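Local coordinates for protein ribose 5-phosphate isomerase, putative (Trypanosoma brucei brucei, PDB 6FXS) that probably interconverts ribose 5-phosphate and ribulose 5-phosphate, as an isomerase of the RpiB/LacAB family, at residues R23-F34 with E50-L61. Residues are numbered along the deposited sequence; the frame is centred on the assembly and turned at random.
Sequences RKVAIGADHIGF and EFEPVYIGPHSL. With SO4 (sulfate ion), chain E.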
ATOM      1  N   ARG B  23      29.667  -4.003   3.322  1.00 48.01           N
ATOM      2  CA  ARG B  23      28.831  -2.875   3.649  1.00 40.33           C
ATOM      3  C   ARG B  23      28.226  -3.180   5.019  1.00 33.60           C
ATOM      4  O   ARG B  23      27.517  -4.187   5.163  1.00 29.08           O
ATOM      5  CB  ARG B  23      27.776  -2.662   2.565  1.00 47.73           C
ATOM      6  CG  ARG B  23      28.256  -2.854   1.114  1.00 56.51           C
ATOM      7  CD  ARG B  23      29.010  -1.699   0.432  1.00 63.52           C
ATOM      8  NE  ARG B  23      28.582  -0.324   0.747  1.00 71.82           N
ATOM      9  CZ  ARG B  23      27.332   0.171   0.667  1.00 68.72           C
ATOM     10  NH1 ARG B  23      26.277  -0.583   0.326  1.00 57.93           N
ATOM     11  NH2 ARG B  23      27.120   1.459   0.981  1.00 68.55           N
ATOM     12  N   LYS B  24      28.505  -2.325   6.017  1.00 27.23           N
ATOM     13  CA  LYS B  24      27.914  -2.481   7.326  1.00 30.19           C
ATOM     14  C   LYS B  24      26.522  -1.811   7.362  1.00 24.38           C
ATOM     15  O   LYS B  24      26.402  -0.651   7.011  1.00 22.71           O
ATOM     16  CB  LYS B  24      28.706  -1.769   8.417  1.00 31.76           C
ATOM     17  CG  LYS B  24      30.099  -2.276   8.650  1.00 47.17           C
ATOM     18  CD  LYS B  24      30.509  -1.995  10.094  1.00 54.31           C
ATOM     19  CE  LYS B  24      31.979  -1.662  10.178  1.00 64.69           C
ATOM     20  NZ  LYS B  24      32.567  -2.087  11.489  1.00 65.84           N
ATOM     21  N   VAL B  25      25.559  -2.525   7.901  1.00 24.29           N
ATOM     22  CA  VAL B  25      24.156  -2.128   7.906  1.00 22.37           C
ATOM     23  C   VAL B  25      23.753  -2.051   9.329  1.00 19.70           C
ATOM     24  O   VAL B  25      23.594  -3.073   9.966  1.00 21.12           O
ATOM     25  CB  VAL B  25      23.306  -3.142   7.118  1.00 21.72           C
ATOM     26  CG1 VAL B  25      21.854  -2.733   7.146  1.00 22.81           C
ATOM     27  CG2 VAL B  25      23.818  -3.362   5.711  1.00 22.48           C
ATOM     28  N   ALA B  26      23.711  -0.852   9.897  1.00 18.17           N
ATOM     29  CA  ALA B  26      23.290  -0.692  11.262  1.00 19.85           C
ATOM     30  C   ALA B  26      21.752  -0.801  11.287  1.00 25.34           C
ATOM     31  O   ALA B  26      21.070  -0.186  10.433  1.00 20.67           O
ATOM     32  CB  ALA B  26      23.746   0.660  11.813  1.00 20.30           C
ATOM     33  N   ILE B  27      21.231  -1.582  12.234  1.00 23.38           N
ATOM     34  CA  ILE B  27      19.819  -1.866  12.377  1.00 23.91           C
ATOM     35  C   ILE B  27      19.369  -1.464  13.789  1.00 25.97           C
ATOM     36  O   ILE B  27      20.020  -1.809  14.824  1.00 22.38           O
ATOM     37  CB  ILE B  27      19.489  -3.342  12.151  1.00 24.73           C
ATOM     38  CG1 ILE B  27      20.034  -3.821  10.847  1.00 25.44           C
ATOM     39  CG2 ILE B  27      18.002  -3.584  12.205  1.00 26.58           C
ATOM     40  CD1 ILE B  27      20.128  -5.331  10.763  1.00 27.47           C
ATOM     41  N   GLY B  28      18.297  -0.678  13.850  1.00 19.22           N
ATOM     42  CA  GLY B  28      17.702  -0.241  15.095  1.00 21.46           C
ATOM     43  C   GLY B  28      16.209  -0.432  15.075  1.00 24.09           C
ATOM     44  O   GLY B  28      15.566  -0.392  13.981  1.00 22.43           O
ATOM     45  N   ALA B  29      15.638  -0.615  16.264  1.00 21.63           N
ATOM     46  CA  ALA B  29      14.216  -0.707  16.420  1.00 21.99           C
ATOM     47  C   ALA B  29      13.717   0.049  17.627  1.00 25.13           C
ATOM     48  O   ALA B  29      14.481   0.716  18.334  1.00 26.36           O
ATOM     49  CB  ALA B  29      13.759  -2.154  16.435  1.00 21.33           C
ATOM     50  N   ASP B  30      12.406  -0.018  17.859  1.00 27.30           N
ATOM     51  CA  ASP B  30      11.909   0.203  19.221  1.00 27.55           C
ATOM     52  C   ASP B  30      11.285  -1.085  19.704  1.00 26.74           C
ATOM     53  O   ASP B  30      11.462  -2.151  19.109  1.00 26.80           O
ATOM     54  CB  ASP B  30      11.037   1.454  19.305  1.00 28.28           C
ATOM     55  CG  ASP B  30       9.656   1.306  18.597  1.00 27.90           C
ATOM     56  OD1 ASP B  30       9.342   0.288  17.985  1.00 23.77           O
ATOM     57  OD2 ASP B  30       8.882   2.269  18.739  1.00 26.29           O
ATOM     58  N   HIS B  31      10.534  -1.009  20.784  1.00 30.13           N
ATOM     59  CA  HIS B  31       9.847  -2.213  21.281  1.00 29.03           C
ATOM     60  C   HIS B  31       8.804  -2.818  20.389  1.00 27.84           C
ATOM     61  O   HIS B  31       8.522  -4.013  20.481  1.00 26.29           O
ATOM     62  CB  HIS B  31       9.253  -1.944  22.667  1.00 27.86           C
ATOM     63  CG  HIS B  31       8.309  -0.801  22.713  1.00 27.33           C
ATOM     64  ND1 HIS B  31       8.718   0.524  22.736  1.00 26.06           N
ATOM     65  CD2 HIS B  31       6.970  -0.787  22.825  1.00 28.76           C
ATOM     66  CE1 HIS B  31       7.662   1.294  22.836  1.00 29.29           C
ATOM     67  NE2 HIS B  31       6.587   0.526  22.841  1.00 28.74           N
ATOM     68  N   ILE B  32       8.217  -1.967  19.551  1.00 31.04           N
ATOM     69  CA  ILE B  32       7.223  -2.393  18.579  1.00 28.10           C
ATOM     70  C   ILE B  32       7.902  -3.173  17.442  1.00 25.28           C
ATOM     71  O   ILE B  32       7.375  -4.184  16.964  1.00 25.38           O
ATOM     72  CB  ILE B  32       6.356  -1.166  18.093  1.00 31.46           C
ATOM     73  CG1 ILE B  32       5.641  -0.475  19.285  1.00 35.44           C
ATOM     74  CG2 ILE B  32       5.327  -1.571  17.039  1.00 30.24           C
ATOM     75  CD1 ILE B  32       4.765  -1.413  20.131  1.00 37.36           C
ATOM     76  N   GLY B  33       9.035  -2.667  16.938  1.00 27.13           N
ATOM     77  CA  GLY B  33       9.822  -3.400  15.947  1.00 27.04           C
ATOM     78  C   GLY B  33      10.646  -4.570  16.496  1.00 27.24           C
ATOM     79  O   GLY B  33      10.860  -5.577  15.804  1.00 23.74           O
ATOM     80  N   PHE B  34      11.051  -4.482  17.765  1.00 28.35           N
ATOM     81  CA  PHE B  34      11.785  -5.619  18.409  1.00 27.96           C
ATOM     82  C   PHE B  34      11.309  -7.014  18.017  1.00 23.63           C
ATOM     83  O   PHE B  34      12.125  -7.845  17.636  1.00 24.38           O
ATOM     84  CB  PHE B  34      11.859  -5.493  19.963  1.00 31.41           C
ATOM     85  CG  PHE B  34      12.531  -6.656  20.617  1.00 32.05           C
ATOM     86  CD1 PHE B  34      13.926  -6.773  20.579  1.00 37.98           C
ATOM     87  CD2 PHE B  34      11.792  -7.642  21.263  1.00 35.99           C
ATOM     88  CE1 PHE B  34      14.582  -7.881  21.160  1.00 37.41           C
ATOM     89  CE2 PHE B  34      12.446  -8.721  21.891  1.00 35.27           C
ATOM     90  CZ  PHE B  34      13.831  -8.853  21.809  1.00 36.39           C
ATOM     91  N   GLU B  50      28.185  -9.469   0.805  1.00 38.77           N
ATOM     92  CA  GLU B  50      28.856  -8.236   1.259  1.00 36.38           C
ATOM     93  C   GLU B  50      28.205  -7.504   2.486  1.00 40.16           C
ATOM     94  O   GLU B  50      28.875  -6.686   3.139  1.00 39.33           O
ATOM     95  CB  GLU B  50      29.028  -7.267   0.073  1.00 37.59           C
ATOM     96  CG  GLU B  50      27.784  -6.521  -0.420  1.00 40.29           C
ATOM     97  CD  GLU B  50      26.981  -7.275  -1.459  1.00 37.99           C
ATOM     98  OE1 GLU B  50      26.792  -8.519  -1.350  1.00 42.99           O
ATOM     99  OE2 GLU B  50      26.564  -6.614  -2.424  1.00 45.19           O
ATOM    100  N   PHE B  51      26.931  -7.787   2.805  1.00 34.67           N
ATOM    101  CA  PHE B  51      26.219  -7.058   3.876  1.00 32.21           C
ATOM    102  C   PHE B  51      26.435  -7.637   5.232  1.00 29.58           C
ATOM    103  O   PHE B  51      26.145  -8.791   5.486  1.00 33.65           O
ATOM    104  CB  PHE B  51      24.696  -6.904   3.562  1.00 27.60           C
ATOM    105  CG  PHE B  51      24.468  -6.215   2.265  1.00 22.45           C
ATOM    106  CD1 PHE B  51      24.780  -4.893   2.146  1.00 21.48           C
ATOM    107  CD2 PHE B  51      24.037  -6.892   1.161  1.00 24.31           C
ATOM    108  CE1 PHE B  51      24.701  -4.241   0.921  1.00 23.07           C
ATOM    109  CE2 PHE B  51      23.884  -6.258  -0.077  1.00 25.72           C
ATOM    110  CZ  PHE B  51      24.251  -4.926  -0.201  1.00 25.36           C
ATOM    111  N   GLU B  52      26.894  -6.798   6.148  1.00 31.18           N
ATOM    112  CA  GLU B  52      27.086  -7.226   7.531  1.00 32.81           C
ATOM    113  C   GLU B  52      26.127  -6.472   8.436  1.00 30.20           C
ATOM    114  O   GLU B  52      26.313  -5.270   8.707  1.00 31.81           O
ATOM    115  CB  GLU B  52      28.540  -6.999   7.993  1.00 38.98           C
ATOM    116  CG  GLU B  52      28.894  -7.557   9.398  1.00 45.58           C
ATOM    117  CD  GLU B  52      28.794  -9.104   9.569  1.00 52.14           C
ATOM    118  OE1 GLU B  52      29.212  -9.826   8.622  1.00 54.83           O
ATOM    119  OE2 GLU B  52      28.315  -9.622  10.657  1.00 58.71           O
ATOM    120  N   PRO B  53      25.095  -7.163   8.945  1.00 32.72           N
ATOM    121  CA  PRO B  53      24.185  -6.490   9.854  1.00 30.17           C
ATOM    122  C   PRO B  53      24.792  -6.196  11.191  1.00 33.26           C
ATOM    123  O   PRO B  53      25.405  -7.088  11.778  1.00 40.30           O
ATOM    124  CB  PRO B  53      23.045  -7.509  10.015  1.00 33.13           C
ATOM    125  CG  PRO B  53      23.647  -8.848   9.716  1.00 36.50           C
ATOM    126  CD  PRO B  53      24.782  -8.599   8.786  1.00 34.71           C
ATOM    127  N   VAL B  54      24.566  -4.995  11.715  1.00 29.64           N
ATOM    128  CA  VAL B  54      24.939  -4.660  13.053  1.00 27.77           C
ATOM    129  C   VAL B  54      23.684  -4.183  13.789  1.00 28.14           C
ATOM    130  O   VAL B  54      23.305  -2.968  13.716  1.00 24.42           O
ATOM    131  CB  VAL B  54      26.017  -3.531  13.040  1.00 30.81           C
ATOM    132  CG1 VAL B  54      26.534  -3.270  14.415  1.00 30.01           C
ATOM    133  CG2 VAL B  54      27.148  -3.798  12.036  1.00 36.97           C
ATOM    134  N   TYR B  55      23.014  -5.093  14.488  1.00 27.24           N
ATOM    135  CA  TYR B  55      21.801  -4.739  15.264  1.00 29.42           C
ATOM    136  C   TYR B  55      22.165  -4.046  16.571  1.00 30.32           C
ATOM    137  O   TYR B  55      22.820  -4.672  17.396  1.00 35.41           O
ATOM    138  CB  TYR B  55      20.961  -5.984  15.574  1.00 27.06           C
ATOM    139  CG  TYR B  55      19.663  -5.655  16.317  1.00 27.05           C
ATOM    140  CD1 TYR B  55      18.687  -4.834  15.708  1.00 26.68           C
ATOM    141  CD2 TYR B  55      19.369  -6.209  17.585  1.00 27.54           C
ATOM    142  CE1 TYR B  55      17.509  -4.509  16.350  1.00 26.23           C
ATOM    143  CE2 TYR B  55      18.204  -5.892  18.243  1.00 28.30           C
ATOM    144  CZ  TYR B  55      17.244  -5.050  17.604  1.00 28.90           C
ATOM    145  OH  TYR B  55      16.070  -4.676  18.217  1.00 25.50           O
ATOM    146  N   ILE B  56      21.742  -2.796  16.781  1.00 25.62           N
ATOM    147  CA  ILE B  56      22.184  -2.019  17.895  1.00 29.89           C
ATOM    148  C   ILE B  56      21.144  -1.915  18.995  1.00 30.61           C
ATOM    149  O   ILE B  56      21.341  -1.153  19.924  1.00 30.82           O
ATOM    150  CB  ILE B  56      22.715  -0.583  17.551  1.00 34.94           C
ATOM    151  CG1 ILE B  56      21.693   0.272  16.801  1.00 36.15           C
ATOM    152  CG2 ILE B  56      24.032  -0.609  16.767  1.00 37.76           C
ATOM    153  CD1 ILE B  56      20.458   0.661  17.538  1.00 32.62           C
ATOM    154  N   GLY B  57      20.033  -2.623  18.880  1.00 29.92           N
ATOM    155  CA  GLY B  57      19.057  -2.694  19.981  1.00 30.73           C
ATOM    156  C   GLY B  57      17.663  -2.155  19.570  1.00 31.80           C
ATOM    157  O   GLY B  57      17.514  -1.685  18.411  1.00 26.98           O
ATOM    158  N   PRO B  58      16.646  -2.260  20.447  1.00 31.14           N
ATOM    159  CA  PRO B  58      16.793  -2.850  21.784  1.00 30.34           C
ATOM    160  C   PRO B  58      16.873  -4.376  21.805  1.00 29.84           C
ATOM    161  O   PRO B  58      16.569  -5.106  20.826  1.00 26.08           O
ATOM    162  CB  PRO B  58      15.557  -2.334  22.543  1.00 30.27           C
ATOM    163  CG  PRO B  58      14.489  -2.219  21.454  1.00 29.65           C
ATOM    164  CD  PRO B  58      15.207  -2.017  20.142  1.00 30.65           C
ATOM    165  N   HIS B  59      17.343  -4.895  22.948  1.00 29.62           N
ATOM    166  CA  HIS B  59      17.580  -6.315  23.017  1.00 27.83           C
ATOM    167  C   HIS B  59      16.532  -7.037  23.833  1.00 32.20           C
ATOM    168  O   HIS B  59      16.673  -8.254  24.070  1.00 32.21           O
ATOM    169  CB  HIS B  59      18.980  -6.530  23.526  1.00 27.53           C
ATOM    170  CG  HIS B  59      20.009  -5.830  22.713  1.00 25.49           C
ATOM    171  ND1 HIS B  59      20.361  -6.235  21.443  1.00 23.78           N
ATOM    172  CD2 HIS B  59      20.789  -4.761  22.995  1.00 28.03           C
ATOM    173  CE1 HIS B  59      21.315  -5.455  20.987  1.00 22.69           C
ATOM    174  NE2 HIS B  59      21.587  -4.551  21.898  1.00 25.77           N
ATOM    175  N   SER B  60      15.492  -6.308  24.257  1.00 34.34           N
ATOM    176  CA  SER B  60      14.343  -6.910  24.962  1.00 37.60           C
ATOM    177  C   SER B  60      13.011  -6.232  24.553  1.00 38.81           C
ATOM    178  O   SER B  60      13.017  -5.256  23.767  1.00 36.13           O
ATOM    179  CB  SER B  60      14.546  -6.835  26.489  1.00 36.81           C
ATOM    180  OG  SER B  60      14.095  -5.611  26.985  1.00 33.27           O
ATOM    181  N   LEU B  61      11.903  -6.788  25.075  1.00 39.24           N
ATOM    182  CA  LEU B  61      10.539  -6.230  24.929  1.00 38.97           C
ATOM    183  C   LEU B  61      10.248  -4.989  25.751  1.00 36.28           C
ATOM    184  O   LEU B  61       9.194  -4.418  25.577  1.00 40.34           O
ATOM    185  CB  LEU B  61       9.459  -7.273  25.233  1.00 44.87           C
ATOM    186  CG  LEU B  61       8.985  -8.123  24.056  1.00 50.18           C
ATOM    187  CD1 LEU B  61       8.008  -9.159  24.586  1.00 50.50           C
ATOM    188  CD2 LEU B  61       8.344  -7.265  22.948  1.00 51.90           C
TER
HETATM  189  S   SO4 E 201       3.918   2.661  23.543  1.00 44.41           S
HETATM  190  O1  SO4 E 201       2.683   2.548  24.367  1.00 49.95           O
HETATM  191  O2  SO4 E 201       4.067   1.518  22.585  1.00 41.03           O
HETATM  192  O3  SO4 E 201       3.889   3.910  22.794  1.00 42.80           O
HETATM  193  O4  SO4 E 201       5.086   2.761  24.503  1.00 42.32           O
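Seven backbone hydrogen bonds join R23-A29 to E50-G57 in parallel register, passing alternately between the two strands from R23 N to E50 O (2.8 Å) as far as A29 N to G57 O (3.0 Å). The axes of the short strand segments approach to 4.5 Å and diverge by 30°, and CA-H groups such as that of A26 (CA to V54 O, 3.3 Å) fill in between the N-H bonds.

Apolar packing gathers on the sheet face of V25, I27, F51, P53 and Y55, which helix 37-46 covers. I27 CD1 reaches P53 CB at 3.7 Å, while its CG2, anti to the backbone N, meets Y55 CD1 at 3.8 Å. This is a beta-alpha-beta crossover: strand 23-29, helix 37-46, then strand 51-55 at the edge of the chain's five-stranded parallel sheet.

Toward the C-terminal ends of the strands, polar and aromatic contacts take over. Y55 OH donates to P58 O in the carbonyl plane, on a lone pair (2.7 Å), tying its ring to the turn that contains the cis peptide before P58. F34 CG, anti to the backbone N (chi1 177°), carries the ring over H59-L61: S60 O lies above one face, P58 O at the edge. H31 NE2 donates nearly straight to O2 (2.7 Å, 170°) of a sulfate, probably from the crystallisation liquor, that is also hydrogen-bonded to R63 NE of a neighbouring subunit.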